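Glycoside Hydrolase (Bacteroides uniformis, PDB 5T99) is a family 2 glycoside hydrolase that binds galacto-isofagomine in its pocket and probably acts as a galactosidase in agarose breakdown. Local coordinates at residues Met21-Glu32 with Gly277-Gly289. Sequence-based numbering, arbitrary orientation.
Sequences MASVTDGISFNE and GKDLTDTYFTDFG. With EDO (1,2-ethanediol), chain J.
D26 reaches from the N-terminal loop onto the strand 279-288. D26 CB lies 3.4 Å from T283 O. CG stands anti to the backbone N (chi1 -176°), which carries the carboxylate along the strand toward F285. D26 OD1 comes within 3.6 Å of CD1 of the Y284 ring, obliquely. D26 OD2 accepts a nearly straight bond from F285 N (3.0 Å, 173° at the hydrogen), met from above the carboxylate plane. D26 OD2 also lies at the edge of the F285 ring and accepts a hydrogen bond from a water. The same water donates to F285 O and sits over one face of the Y284 ring. With an alanine in place of D26, F285 N is likely to lose this acceptor, and the water one of its two partners. Further back along the loop, T283 OG1 donates to S23 O (2.7 Å) in the carbonyl plane. S23 CB rests against L280 O at 3.4 Å. D282 OD2 and T281 OG1 turn instead to the backbone of strand 180-194, at I182 and V180. The contact thus joins two family 2 β-sandwiches: the loop leading into strand 28-29 of the sugar-binding one packs on 279-288, an outermost strand of the immunoglobulin-like one, beside strand 268-276.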
ATOM      1  N   MET A  21     -30.516 -13.928  -8.459  1.00 73.40           N
ATOM      2  CA  MET A  21     -30.305 -14.326  -9.883  1.00 71.70           C
ATOM      3  C   MET A  21     -28.844 -14.092 -10.314  1.00 68.53           C
ATOM      4  O   MET A  21     -28.182 -13.163  -9.838  1.00 65.50           O
ATOM      5  CB  MET A  21     -31.303 -13.577 -10.788  1.00 73.69           C
ATOM      6  CG  MET A  21     -31.326 -13.993 -12.256  1.00 76.97           C
ATOM      7  SD  MET A  21     -31.468 -15.759 -12.630  1.00 83.00           S
ATOM      8  CE  MET A  21     -31.311 -15.748 -14.417  1.00 81.02           C
ATOM      9  N   ALA A  22     -28.353 -14.964 -11.198  1.00 66.27           N
ATOM     10  CA  ALA A  22     -26.966 -14.930 -11.697  1.00 60.79           C
ATOM     11  C   ALA A  22     -26.691 -13.782 -12.692  1.00 60.12           C
ATOM     12  O   ALA A  22     -25.560 -13.286 -12.786  1.00 58.15           O
ATOM     13  CB  ALA A  22     -26.621 -16.269 -12.337  1.00 58.16           C
ATOM     14  N   SER A  23     -27.722 -13.389 -13.444  1.00 59.32           N
ATOM     15  CA  SER A  23     -27.648 -12.272 -14.403  1.00 57.88           C
ATOM     16  C   SER A  23     -27.410 -10.863 -13.805  1.00 57.87           C
ATOM     17  O   SER A  23     -26.859 -10.005 -14.495  1.00 54.98           O
ATOM     18  CB  SER A  23     -28.894 -12.267 -15.316  1.00 55.37           C
ATOM     19  OG  SER A  23     -30.095 -12.080 -14.591  1.00 52.24           O
ATOM     20  N   VAL A  24     -27.820 -10.632 -12.552  1.00 60.62           N
ATOM     21  CA  VAL A  24     -27.635  -9.319 -11.869  1.00 62.31           C
ATOM     22  C   VAL A  24     -26.426  -9.248 -10.897  1.00 63.45           C
ATOM     23  O   VAL A  24     -25.935  -8.150 -10.597  1.00 61.83           O
ATOM     24  CB  VAL A  24     -28.937  -8.837 -11.152  1.00 62.70           C
ATOM     25  CG1 VAL A  24     -30.078  -8.700 -12.156  1.00 62.28           C
ATOM     26  CG2 VAL A  24     -29.351  -9.746  -9.989  1.00 61.84           C
ATOM     27  N   THR A  25     -25.948 -10.407 -10.431  1.00 63.34           N
ATOM     28  CA  THR A  25     -24.895 -10.504  -9.401  1.00 61.31           C
ATOM     29  C   THR A  25     -23.481 -10.618 -10.012  1.00 60.95           C
ATOM     30  O   THR A  25     -23.195 -11.555 -10.775  1.00 59.90           O
ATOM     31  CB  THR A  25     -25.174 -11.705  -8.462  1.00 58.59           C
ATOM     32  OG1 THR A  25     -26.467 -11.543  -7.861  1.00 54.95           O
ATOM     33  CG2 THR A  25     -24.127 -11.819  -7.365  1.00 57.43           C
ATOM     34  N   ASP A  26     -22.616  -9.656  -9.658  1.00 58.67           N
ATOM     35  CA  ASP A  26     -21.224  -9.584 -10.122  1.00 54.62           C
ATOM     36  C   ASP A  26     -20.226  -9.944  -8.997  1.00 52.19           C
ATOM     37  O   ASP A  26     -19.394  -9.119  -8.574  1.00 51.09           O
ATOM     38  CB  ASP A  26     -20.935  -8.183 -10.697  1.00 54.00           C
ATOM     39  CG  ASP A  26     -19.526  -8.061 -11.304  1.00 53.99           C
ATOM     40  OD1 ASP A  26     -18.977  -9.072 -11.807  1.00 54.69           O
ATOM     41  OD2 ASP A  26     -18.963  -6.943 -11.271  1.00 51.29           O
ATOM     42  N   GLY A  27     -20.320 -11.186  -8.521  1.00 48.68           N
ATOM     43  CA  GLY A  27     -19.345 -11.748  -7.577  1.00 44.73           C
ATOM     44  C   GLY A  27     -19.518 -11.305  -6.134  1.00 40.86           C
ATOM     45  O   GLY A  27     -19.283 -10.140  -5.810  1.00 40.70           O
ATOM     46  N   ILE A  28     -19.911 -12.239  -5.265  1.00 37.33           N
ATOM     47  CA  ILE A  28     -20.113 -11.947  -3.832  1.00 34.07           C
ATOM     48  C   ILE A  28     -19.035 -12.578  -2.971  1.00 29.83           C
ATOM     49  O   ILE A  28     -18.372 -13.527  -3.380  1.00 28.82           O
ATOM     50  CB  ILE A  28     -21.511 -12.387  -3.323  1.00 35.69           C
ATOM     51  CG1 ILE A  28     -21.657 -13.924  -3.286  1.00 36.74           C
ATOM     52  CG2 ILE A  28     -22.596 -11.756  -4.191  1.00 35.73           C
ATOM     53  CD1 ILE A  28     -22.950 -14.398  -2.663  1.00 37.55           C
ATOM     54  N   SER A  29     -18.899 -12.052  -1.763  1.00 27.99           N
ATOM     55  CA  SER A  29     -17.885 -12.498  -0.821  1.00 27.09           C
ATOM     56  C   SER A  29     -18.104 -13.940  -0.385  1.00 26.30           C
ATOM     57  O   SER A  29     -19.206 -14.310   0.006  1.00 26.99           O
ATOM     58  CB  SER A  29     -17.872 -11.608   0.419  1.00 27.06           C
ATOM     59  OG  SER A  29     -16.944 -12.098   1.381  1.00 27.60           O
ATOM     60  N   PHE A  30     -17.035 -14.730  -0.456  1.00 25.04           N
ATOM     61  CA  PHE A  30     -17.018 -16.113  -0.011  1.00 24.48           C
ATOM     62  C   PHE A  30     -16.082 -16.264   1.197  1.00 24.19           C
ATOM     63  O   PHE A  30     -15.599 -17.357   1.473  1.00 24.28           O
ATOM     64  CB  PHE A  30     -16.565 -17.010  -1.176  1.00 24.22           C
ATOM     65  CG  PHE A  30     -17.074 -18.434  -1.100  1.00 24.04           C
ATOM     66  CD1 PHE A  30     -18.447 -18.700  -1.054  1.00 23.52           C
ATOM     67  CD2 PHE A  30     -16.187 -19.506  -1.116  1.00 23.73           C
ATOM     68  CE1 PHE A  30     -18.918 -20.007  -1.003  1.00 23.79           C
ATOM     69  CE2 PHE A  30     -16.654 -20.816  -1.065  1.00 23.99           C
ATOM     70  CZ  PHE A  30     -18.021 -21.068  -1.008  1.00 23.89           C
ATOM     71  N   ASN A  31     -15.879 -15.171   1.935  1.00 24.18           N
ATOM     72  CA  ASN A  31     -14.933 -15.107   3.053  1.00 23.98           C
ATOM     73  C   ASN A  31     -15.424 -15.750   4.348  1.00 25.24           C
ATOM     74  O   ASN A  31     -14.617 -16.057   5.228  1.00 25.88           O
ATOM     75  CB  ASN A  31     -14.609 -13.641   3.383  1.00 22.93           C
ATOM     76  CG  ASN A  31     -13.686 -12.990   2.373  1.00 22.31           C
ATOM     77  OD1 ASN A  31     -13.116 -13.640   1.504  1.00 22.62           O
ATOM     78  ND2 ASN A  31     -13.525 -11.691   2.498  1.00 21.72           N
ATOM     79  N   GLU A  32     -16.734 -15.917   4.488  1.00 25.97           N
ATOM     80  CA  GLU A  32     -17.302 -16.278   5.774  1.00 26.54           C
ATOM     81  C   GLU A  32     -17.264 -17.790   5.969  1.00 26.41           C
ATOM     82  O   GLU A  32     -17.405 -18.556   5.008  1.00 26.57           O
ATOM     83  CB  GLU A  32     -18.740 -15.747   5.915  1.00 27.55           C
ATOM     84  CG  GLU A  32     -18.847 -14.234   6.125  1.00 28.16           C
ATOM     85  CD  GLU A  32     -18.428 -13.421   4.902  1.00 29.31           C
ATOM     86  OE1 GLU A  32     -17.594 -12.502   5.063  1.00 29.16           O
ATOM     87  OE2 GLU A  32     -18.914 -13.716   3.777  1.00 29.35           O
ATOM     88  N   GLY A 277     -30.846 -12.161 -26.921  1.00 24.32           N
ATOM     89  CA  GLY A 277     -32.148 -11.625 -27.302  1.00 24.79           C
ATOM     90  C   GLY A 277     -32.684 -10.676 -26.234  1.00 25.24           C
ATOM     91  O   GLY A 277     -31.978  -9.768 -25.778  1.00 24.63           O
ATOM     92  N   LYS A 278     -33.925 -10.895 -25.817  1.00 25.76           N
ATOM     93  CA  LYS A 278     -34.514 -10.103 -24.727  1.00 26.55           C
ATOM     94  C   LYS A 278     -33.972 -10.390 -23.314  1.00 25.54           C
ATOM     95  O   LYS A 278     -34.194  -9.594 -22.407  1.00 26.29           O
ATOM     96  CB  LYS A 278     -36.032 -10.257 -24.722  1.00 28.30           C
ATOM     97  CG  LYS A 278     -36.545 -11.626 -24.309  1.00 30.36           C
ATOM     98  CD  LYS A 278     -38.010 -11.801 -24.699  1.00 31.95           C
ATOM     99  CE  LYS A 278     -38.512 -13.211 -24.396  1.00 32.76           C
ATOM    100  NZ  LYS A 278     -38.391 -13.527 -22.948  1.00 33.45           N
ATOM    101  N   ASP A 279     -33.283 -11.510 -23.118  1.00 24.47           N
ATOM    102  CA  ASP A 279     -32.909 -11.952 -21.774  1.00 24.29           C
ATOM    103  C   ASP A 279     -31.540 -11.426 -21.358  1.00 23.36           C
ATOM    104  O   ASP A 279     -30.575 -11.611 -22.081  1.00 23.05           O
ATOM    105  CB  ASP A 279     -32.870 -13.489 -21.699  1.00 24.56           C
ATOM    106  CG  ASP A 279     -34.166 -14.143 -22.156  1.00 24.44           C
ATOM    107  OD1 ASP A 279     -35.235 -13.712 -21.708  1.00 23.85           O
ATOM    108  OD2 ASP A 279     -34.102 -15.100 -22.962  1.00 25.55           O
ATOM    109  N   LEU A 280     -31.468 -10.802 -20.186  1.00 22.56           N
ATOM    110  CA  LEU A 280     -30.202 -10.473 -19.538  1.00 22.06           C
ATOM    111  C   LEU A 280     -29.506 -11.755 -19.089  1.00 21.81           C
ATOM    112  O   LEU A 280     -30.128 -12.578 -18.419  1.00 21.92           O
ATOM    113  CB  LEU A 280     -30.474  -9.606 -18.302  1.00 22.56           C
ATOM    114  CG  LEU A 280     -29.281  -9.098 -17.473  1.00 23.00           C
ATOM    115  CD1 LEU A 280     -28.430  -8.114 -18.251  1.00 23.18           C
ATOM    116  CD2 LEU A 280     -29.781  -8.433 -16.200  1.00 23.37           C
ATOM    117  N   THR A 281     -28.235 -11.930 -19.448  1.00 21.03           N
ATOM    118  CA  THR A 281     -27.448 -13.072 -18.978  1.00 20.61           C
ATOM    119  C   THR A 281     -26.378 -12.739 -17.941  1.00 20.50           C
ATOM    120  O   THR A 281     -25.979 -13.618 -17.177  1.00 20.82           O
ATOM    121  CB  THR A 281     -26.752 -13.797 -20.134  1.00 21.50           C
ATOM    122  OG1 THR A 281     -25.690 -12.985 -20.661  1.00 22.30           O
ATOM    123  CG2 THR A 281     -27.755 -14.123 -21.226  1.00 21.95           C
ATOM    124  N   ASP A 282     -25.894 -11.499 -17.917  1.00 20.25           N
ATOM    125  CA  ASP A 282     -24.795 -11.122 -17.030  1.00 19.14           C
ATOM    126  C   ASP A 282     -24.702  -9.615 -16.822  1.00 18.70           C
ATOM    127  O   ASP A 282     -25.100  -8.832 -17.692  1.00 17.75           O
ATOM    128  CB  ASP A 282     -23.472 -11.638 -17.605  1.00 19.27           C
ATOM    129  CG  ASP A 282     -22.344 -11.622 -16.589  1.00 19.16           C
ATOM    130  OD1 ASP A 282     -22.620 -11.622 -15.365  1.00 19.59           O
ATOM    131  OD2 ASP A 282     -21.181 -11.597 -17.026  1.00 18.62           O
ATOM    132  N   THR A 283     -24.194  -9.237 -15.650  1.00 18.52           N
ATOM    133  CA  THR A 283     -23.961  -7.847 -15.286  1.00 18.71           C
ATOM    134  C   THR A 283     -22.580  -7.796 -14.683  1.00 19.37           C
ATOM    135  O   THR A 283     -22.263  -8.603 -13.819  1.00 19.93           O
ATOM    136  CB  THR A 283     -24.985  -7.334 -14.257  1.00 18.63           C
ATOM    137  OG1 THR A 283     -26.311  -7.408 -14.802  1.00 18.83           O
ATOM    138  CG2 THR A 283     -24.699  -5.882 -13.875  1.00 18.95           C
ATOM    139  N   TYR A 284     -21.770  -6.834 -15.124  1.00 20.00           N
ATOM    140  CA  TYR A 284     -20.353  -6.765 -14.763  1.00 19.65           C
ATOM    141  C   TYR A 284     -19.942  -5.309 -14.603  1.00 19.59           C
ATOM    142  O   TYR A 284     -20.087  -4.513 -15.536  1.00 19.22           O
ATOM    143  CB  TYR A 284     -19.531  -7.416 -15.869  1.00 20.62           C
ATOM    144  CG  TYR A 284     -18.056  -7.625 -15.589  1.00 21.21           C
ATOM    145  CD1 TYR A 284     -17.584  -8.846 -15.084  1.00 21.71           C
ATOM    146  CD2 TYR A 284     -17.127  -6.629 -15.863  1.00 21.40           C
ATOM    147  CE1 TYR A 284     -16.231  -9.060 -14.860  1.00 21.98           C
ATOM    148  CE2 TYR A 284     -15.771  -6.834 -15.640  1.00 22.34           C
ATOM    149  CZ  TYR A 284     -15.328  -8.052 -15.140  1.00 22.44           C
ATOM    150  OH  TYR A 284     -13.985  -8.255 -14.913  1.00 23.61           O
ATOM    151  N   PHE A 285     -19.425  -4.977 -13.425  1.00 19.19           N
ATOM    152  CA  PHE A 285     -19.058  -3.618 -13.080  1.00 19.08           C
ATOM    153  C   PHE A 285     -17.542  -3.403 -13.184  1.00 18.46           C
ATOM    154  O   PHE A 285     -16.760  -4.309 -12.880  1.00 17.34           O
ATOM    155  CB  PHE A 285     -19.548  -3.294 -11.671  1.00 19.68           C
ATOM    156  CG  PHE A 285     -21.044  -3.169 -11.561  1.00 20.21           C
ATOM    157  CD1 PHE A 285     -21.683  -1.947 -11.837  1.00 20.66           C
ATOM    158  CD2 PHE A 285     -21.821  -4.256 -11.172  1.00 20.58           C
ATOM    159  CE1 PHE A 285     -23.058  -1.814 -11.723  1.00 20.48           C
ATOM    160  CE2 PHE A 285     -23.204  -4.130 -11.058  1.00 20.89           C
ATOM    161  CZ  PHE A 285     -23.824  -2.910 -11.339  1.00 20.88           C
ATOM    162  N   THR A 286     -17.155  -2.207 -13.634  1.00 17.95           N
ATOM    163  CA  THR A 286     -15.754  -1.781 -13.694  1.00 18.05           C
ATOM    164  C   THR A 286     -15.659  -0.312 -13.245  1.00 18.31           C
ATOM    165  O   THR A 286     -16.356   0.556 -13.772  1.00 17.73           O
ATOM    166  CB  THR A 286     -15.166  -1.892 -15.123  1.00 18.06           C
ATOM    167  OG1 THR A 286     -15.337  -3.216 -15.643  1.00 17.43           O
ATOM    168  CG2 THR A 286     -13.667  -1.541 -15.128  1.00 18.00           C
ATOM    169  N   ASP A 287     -14.793  -0.034 -12.277  1.00 18.61           N
ATOM    170  CA  ASP A 287     -14.537   1.344 -11.875  1.00 18.51           C
ATOM    171  C   ASP A 287     -13.447   1.886 -12.769  1.00 17.78           C
ATOM    172  O   ASP A 287     -12.518   1.149 -13.131  1.00 18.08           O
ATOM    173  CB  ASP A 287     -14.130   1.416 -10.409  1.00 19.63           C
ATOM    174  CG  ASP A 287     -15.301   1.180  -9.467  1.00 20.73           C
ATOM    175  OD1 ASP A 287     -16.419   1.678  -9.737  1.00 22.22           O
ATOM    176  OD2 ASP A 287     -15.105   0.509  -8.443  1.00 21.65           O
ATOM    177  N   PHE A 288     -13.578   3.151 -13.167  1.00 16.80           N
ATOM    178  CA  PHE A 288     -12.575   3.790 -14.021  1.00 15.97           C
ATOM    179  C   PHE A 288     -12.575   5.301 -13.870  1.00 15.56           C
ATOM    180  O   PHE A 288     -13.533   5.878 -13.359  1.00 15.86           O
ATOM    181  CB  PHE A 288     -12.766   3.391 -15.493  1.00 15.92           C
ATOM    182  CG  PHE A 288     -13.911   4.096 -16.183  1.00 15.86           C
ATOM    183  CD1 PHE A 288     -13.706   5.293 -16.854  1.00 15.66           C
ATOM    184  CD2 PHE A 288     -15.193   3.558 -16.164  1.00 16.00           C
ATOM    185  CE1 PHE A 288     -14.756   5.949 -17.483  1.00 15.89           C
ATOM    186  CE2 PHE A 288     -16.247   4.207 -16.794  1.00 15.92           C
ATOM    187  CZ  PHE A 288     -16.027   5.399 -17.463  1.00 15.86           C
ATOM    188  N   GLY A 289     -11.483   5.917 -14.321  1.00 15.04           N
ATOM    189  CA  GLY A 289     -11.327   7.358 -14.341  1.00 14.81           C
ATOM    190  C   GLY A 289     -10.930   7.864 -15.716  1.00 14.72           C
ATOM    191  O   GLY A 289     -10.525   7.085 -16.592  1.00 14.27           O
TER
HETATM  192  C1  EDO J 908      -7.696   3.731 -17.656  1.00 24.28           C
HETATM  193  O1  EDO J 908      -7.525   2.382 -18.161  1.00 24.12           O
HETATM  194  C2  EDO J 908      -9.150   4.049 -17.285  1.00 23.70           C
HETATM  195  O2  EDO J 908      -9.320   4.321 -15.878  1.00 22.22           O
HETATM  196  O   HOH W   1     -24.242 -14.297 -15.408  1.00 27.00           O
HETATM  197  O   HOH W   2     -16.431  -7.072 -12.172  1.00 31.44           O